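Local atomic coordinates of protease VP4 (PDB entry 2GEF), a protein that cleaves peptide bonds as a serine protease of a birnavirus polyprotein, using a serine/lysine catalytic dyad in which lysine serves as general base. Residues F113-A116 / A120-D123; Q165-Q168 / L172-R175. One frame throughout, in Å; residues are numbered along the deposited sequence.

Interaction 1: residues F113-A116 / A120-D123; sequences FWRA and ADVD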
loop_
_atom_site.group_PDB
_atom_site.type_symbol
_atom_site.label_atom_id
_atom_site.label_comp_id
_atom_site.label_asym_id
_atom_site.label_seq_id
_atom_site.Cartn_x
_atom_site.Cartn_y
_atom_site.Cartn_z
ATOM N N PHE A 113 -12.684 -7.104 -5.099
ATOM C CA PHE A 113 -14.000 -7.668 -4.889
ATOM C C PHE A 113 -13.752 -8.685 -3.838
ATOM O O PHE A 113 -13.078 -9.630 -4.141
ATOM C CB PHE A 113 -14.550 -8.319 -6.209
ATOM C CG PHE A 113 -14.436 -7.374 -7.411
ATOM C CD1 PHE A 113 -15.329 -6.282 -7.550
ATOM C CD2 PHE A 113 -13.350 -7.517 -8.325
ATOM C CE1 PHE A 113 -15.178 -5.362 -8.576
ATOM C CE2 PHE A 113 -13.191 -6.673 -9.361
ATOM C CZ PHE A 113 -14.130 -5.547 -9.511
ATOM N N TRP A 114 -14.259 -8.452 -2.619
ATOM C CA TRP A 114 -14.282 -9.432 -1.511
ATOM C C TRP A 114 -15.326 -10.533 -1.731
ATOM O O TRP A 114 -16.422 -10.322 -2.354
ATOM C CB TRP A 114 -14.517 -8.815 -0.100
ATOM C CG TRP A 114 -13.229 -8.157 0.424
ATOM C CD1 TRP A 114 -12.290 -8.673 1.277
ATOM C CD2 TRP A 114 -12.765 -6.867 0.060
ATOM N NE1 TRP A 114 -11.252 -7.793 1.439
ATOM C CE2 TRP A 114 -11.559 -6.646 0.750
ATOM C CE3 TRP A 114 -13.316 -5.814 -0.725
ATOM C CZ2 TRP A 114 -10.822 -5.456 0.605
ATOM C CZ3 TRP A 114 -12.586 -4.620 -0.864
ATOM C CH2 TRP A 114 -11.324 -4.465 -0.169
ATOM N N ARG A 115 -14.914 -11.723 -1.289
ATOM C CA ARG A 115 -15.782 -12.832 -1.056
ATOM C C ARG A 115 -16.221 -12.808 0.440
ATOM O O ARG A 115 -15.513 -12.275 1.325
ATOM C CB ARG A 115 -14.969 -14.067 -1.336
ATOM C CG ARG A 115 -14.274 -14.116 -2.704
ATOM C CD ARG A 115 -14.063 -15.601 -3.050
ATOM N NE ARG A 115 -13.777 -15.717 -4.444
ATOM C CZ ARG A 115 -13.281 -16.754 -5.087
ATOM N NH1 ARG A 115 -13.043 -17.927 -4.502
ATOM N NH2 ARG A 115 -13.034 -16.572 -6.372
ATOM N N ALA A 116 -17.379 -13.407 0.718
ATOM C CA ALA A 116 -17.814 -13.884 2.099
ATOM C C ALA A 116 -16.749 -14.434 3.114
ATOM O O ALA A 116 -16.889 -14.185 4.296
ATOM C CB ALA A 116 -19.003 -14.928 1.963
ATOM N N ALA A 120 -10.349 -12.208 -1.484
ATOM C CA ALA A 120 -10.787 -11.237 -2.531
ATOM C C ALA A 120 -10.211 -11.515 -3.905
ATOM O O ALA A 120 -9.091 -12.012 -4.058
ATOM C CB ALA A 120 -10.345 -9.816 -2.108
ATOM N N ASP A 121 -11.015 -11.182 -4.920
ATOM C CA ASP A 121 -10.581 -11.268 -6.265
ATOM C C ASP A 121 -10.097 -9.848 -6.524
ATOM O O ASP A 121 -10.792 -8.903 -6.257
ATOM C CB ASP A 121 -11.803 -11.632 -7.145
ATOM C CG ASP A 121 -12.172 -13.030 -7.013
ATOM O OD1 ASP A 121 -11.364 -13.949 -7.294
ATOM O OD2 ASP A 121 -13.290 -13.267 -6.546
ATOM N N VAL A 122 -8.891 -9.698 -7.027
ATOM C CA VAL A 122 -8.218 -8.416 -6.999
ATOM C C VAL A 122 -7.843 -8.287 -8.439
ATOM O O VAL A 122 -7.234 -9.217 -9.051
ATOM C CB VAL A 122 -6.964 -8.349 -6.005
ATOM C CG1 VAL A 122 -5.914 -7.210 -6.295
ATOM C CG2 VAL A 122 -7.367 -8.400 -4.491
ATOM N N ASP A 123 -8.253 -7.149 -8.979
ATOM C CA ASP A 123 -7.865 -6.824 -10.344
ATOM C C ASP A 123 -6.413 -6.279 -10.352
ATOM O O ASP A 123 -6.190 -5.114 -10.091
ATOM C CB ASP A 123 -8.903 -5.814 -10.877
ATOM C CG ASP A 123 -8.714 -5.431 -12.295
ATOM O OD1 ASP A 123 -7.833 -5.922 -12.992
ATOM O OD2 ASP A 123 -9.548 -4.611 -12.724
#

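Interaction 2: residues Q165-Q168 / L172-R175; sequences QPVQ and LKAR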
loop_
_atom_site.group_PDB
_atom_site.type_symbol
_atom_site.label_atom_id
_atom_site.label_comp_id
_atom_site.label_asym_id
_atom_site.label_seq_id
_atom_site.Cartn_x
_atom_site.Cartn_y
_atom_site.Cartn_z
ATOM N N GLN A 165 4.919 6.061 12.057
ATOM C CA GLN A 165 5.195 7.462 11.670
ATOM C C GLN A 165 4.452 8.033 10.516
ATOM O O GLN A 165 4.308 7.391 9.455
ATOM C CB GLN A 165 6.644 7.623 11.402
ATOM C CG GLN A 165 7.552 7.083 12.569
ATOM C CD GLN A 165 8.914 6.928 12.043
ATOM O OE1 GLN A 165 9.122 6.311 10.936
ATOM N NE2 GLN A 165 9.885 7.559 12.734
ATOM N N PRO A 166 3.982 9.315 10.644
ATOM C CA PRO A 166 3.043 9.963 9.673
ATOM C C PRO A 166 3.741 10.309 8.267
ATOM O O PRO A 166 4.963 10.610 8.172
ATOM C CB PRO A 166 2.588 11.224 10.398
ATOM C CG PRO A 166 3.793 11.613 11.131
ATOM C CD PRO A 166 4.431 10.285 11.665
ATOM N N VAL A 167 2.957 10.224 7.220
ATOM C CA VAL A 167 3.558 10.290 5.885
ATOM C C VAL A 167 2.931 11.547 5.252
ATOM O O VAL A 167 1.886 12.034 5.713
ATOM C CB VAL A 167 3.428 8.961 5.133
ATOM C CG1 VAL A 167 2.019 8.679 4.845
ATOM C CG2 VAL A 167 4.163 9.001 3.838
ATOM N N GLN A 168 3.682 12.180 4.365
ATOM C CA GLN A 168 3.179 13.249 3.541
ATOM C C GLN A 168 2.046 12.747 2.545
ATOM O O GLN A 168 2.011 11.623 2.179
ATOM C CB GLN A 168 4.356 13.650 2.658
ATOM C CG GLN A 168 5.211 14.846 3.189
ATOM C CD GLN A 168 5.924 15.617 2.054
ATOM O OE1 GLN A 168 5.643 16.791 1.901
ATOM N NE2 GLN A 168 6.818 14.928 1.244
ATOM N N LEU A 172 -4.045 13.150 -1.097
ATOM C CA LEU A 172 -3.971 12.508 -2.366
ATOM C C LEU A 172 -4.008 10.946 -2.257
ATOM O O LEU A 172 -4.554 10.271 -3.170
ATOM C CB LEU A 172 -2.627 12.933 -3.033
ATOM C CG LEU A 172 -2.239 12.390 -4.412
ATOM C CD1 LEU A 172 -3.177 12.923 -5.366
ATOM C CD2 LEU A 172 -0.774 12.940 -4.727
ATOM N N LYS A 173 -3.333 10.428 -1.218
ATOM C CA LYS A 173 -3.452 9.011 -0.835
ATOM C C LYS A 173 -4.851 8.560 -0.611
ATOM O O LYS A 173 -5.164 7.516 -1.208
ATOM C CB LYS A 173 -2.502 8.561 0.292
ATOM C CG LYS A 173 -1.183 8.446 -0.148
ATOM C CD LYS A 173 -0.261 8.368 1.134
ATOM C CE LYS A 173 1.117 8.684 0.726
ATOM N NZ LYS A 173 1.922 7.502 0.684
ATOM N N ALA A 174 -5.722 9.360 0.076
ATOM C CA ALA A 174 -7.102 8.986 0.394
ATOM C C ALA A 174 -7.893 8.856 -0.903
ATOM O O ALA A 174 -8.744 7.934 -1.049
ATOM C CB ALA A 174 -7.776 10.090 1.244
ATOM N N ARG A 175 -7.614 9.732 -1.882
ATOM C CA ARG A 175 -8.259 9.576 -3.165
ATOM C C ARG A 175 -8.203 8.135 -3.686
ATOM O O ARG A 175 -9.119 7.661 -4.191
ATOM C CB ARG A 175 -7.620 10.504 -4.210
ATOM C CG ARG A 175 -7.653 11.913 -3.882
ATOM C CD ARG A 175 -9.076 12.398 -3.973
ATOM N NE ARG A 175 -9.086 13.847 -3.981
ATOM C CZ ARG A 175 -10.043 14.600 -4.512
ATOM N NH1 ARG A 175 -11.148 14.041 -5.117
ATOM N NH2 ARG A 175 -9.873 15.925 -4.424
#

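Interaction 1: residues F113-A116 / A120-D123
The guanidinium of Arg-115 forms a salt bridge with the carboxylate of Asp-121. Its chain is extended from CG to NE, which brings the guanidinium to the carboxylate. The two side chains cross at a slant, and the guanidinium and carboxylate planes are 57° apart. Arg-115 NE bonds to Asp-121 OD2 at 3.3 Å, on the syn side and tilted out of the carboxylate plane. That oxygen lies close to the guanidinium plane. NH2 of Arg-115 adds two weak bonds, one to OD2 and one to OD1 of Asp-121, the latter at 3.2 Å.

Phe-113 and Asp-121 send their side chains to the same face of the sheet. The Phe-113 ring meets the backbone of Asp-121 obliquely, with CD2 3.6 Å from Asp-121 O.

Strands 111-114 and 120-126 form a beta hairpin, and this contact is its closed end. Phe-113 and Asp-121 are an antiparallel hydrogen-bonded pair. Phe-113 N donates to Asp-121 O at 2.9 Å, and Asp-121 N donates to Phe-113 O at 2.7 Å. Strand 22-27 pairs with the other edge of 120-126, where His-26 touches both Arg-115 and Asp-121.

Trp-114 and Ala-120 are the next pair, non-hydrogen-bonded, with CA atoms 4.1 Å apart. They occupy the reverse face from Phe-113 and Asp-121. With CG anti to the carbonyl carbon (chi1 -77°), the Trp-114 indole turns one face to the Ala-120 methyl. The methyl makes a CH-pi contact there: Ala-120 CB is 4.1 Å from the centroid of the Trp-114 five-membered ring, 10° off the normal. NE1 of Trp-114 bonds to Val-150 O, which helps fix the ring's rotation, and Lys-152 makes a cation-pi contact with the indole.

Interaction 2: residues Q165-Q168 / L172-R175
Gln-168 and Lys-173 mark the nearest approach of the two backbones, with CA atoms 9.0 Å apart. Residues 165-168 run in extended form out of strand 163-165. Residues 172-175 are a piece of helix 170-178. No hydrogen bond joins the two segments, so the gap is bridged by side chains and one carbonyl.

Lys-173 does most of the bridging. Its side chain leaves the helix toward 165-168, extended as far as CE and then bent at chi4 (-105°). The carbonyl oxygen of Gln-168 rests against the CE methylene, with O 3.4 Å from CE of Lys-173. From the same segment as Gln-168, Val-167 crosses the lysine at about a right angle. CG2 of Val-167 stands anti to the backbone N and lies 4.1 Å from NZ of Lys-173. This is a van der Waals contact of a methyl with the amino group.

Lys-173 is an active-site residue, the partner of the nucleophile Ser-136 in the serine/lysine dyad. Its side chain comes within about 3 Å of that of Ser-136. Val-167 also touches Ser-136, so the valine packs on both members of the dyad. Thr-156 OG1 makes a weak hydrogen bond to NZ of Lys-173.

Backbone bonds from Val-167 to Met-187 and Gln-189 hold the loop segment beside the chain that follows strand 184-186. Thr-156, on strand 154-160, also meets the Val-167 side chain. Helix 170-178 packs against strand 31-38, where Pro-34 and Val-36 touch the shaft of Lys-173, and Leu-172 lies on Val-36 and Phe-38.

How the interactions relate
Interaction 1 is a surface contact, whereas interaction 2 is partly buried and holds a catalytic residue. Their centres are 24 Å apart, on opposite sides of the chain's centre, and they do not touch. They share no helix or strand. Residues 113-116 and 120-123 join neighbouring strands of a three-stranded antiparallel sheet. Residues 165-168 and 172-175 join a loop to the helix that follows it. The chemistry differs accordingly. The hairpin is bound by backbone bonds, a salt bridge and a methyl on an indole, away from the active site. The loop and helix make a few van der Waals contacts and no hydrogen bond, gathered round the end of Lys-173, whose polar partners lie outside the two segments.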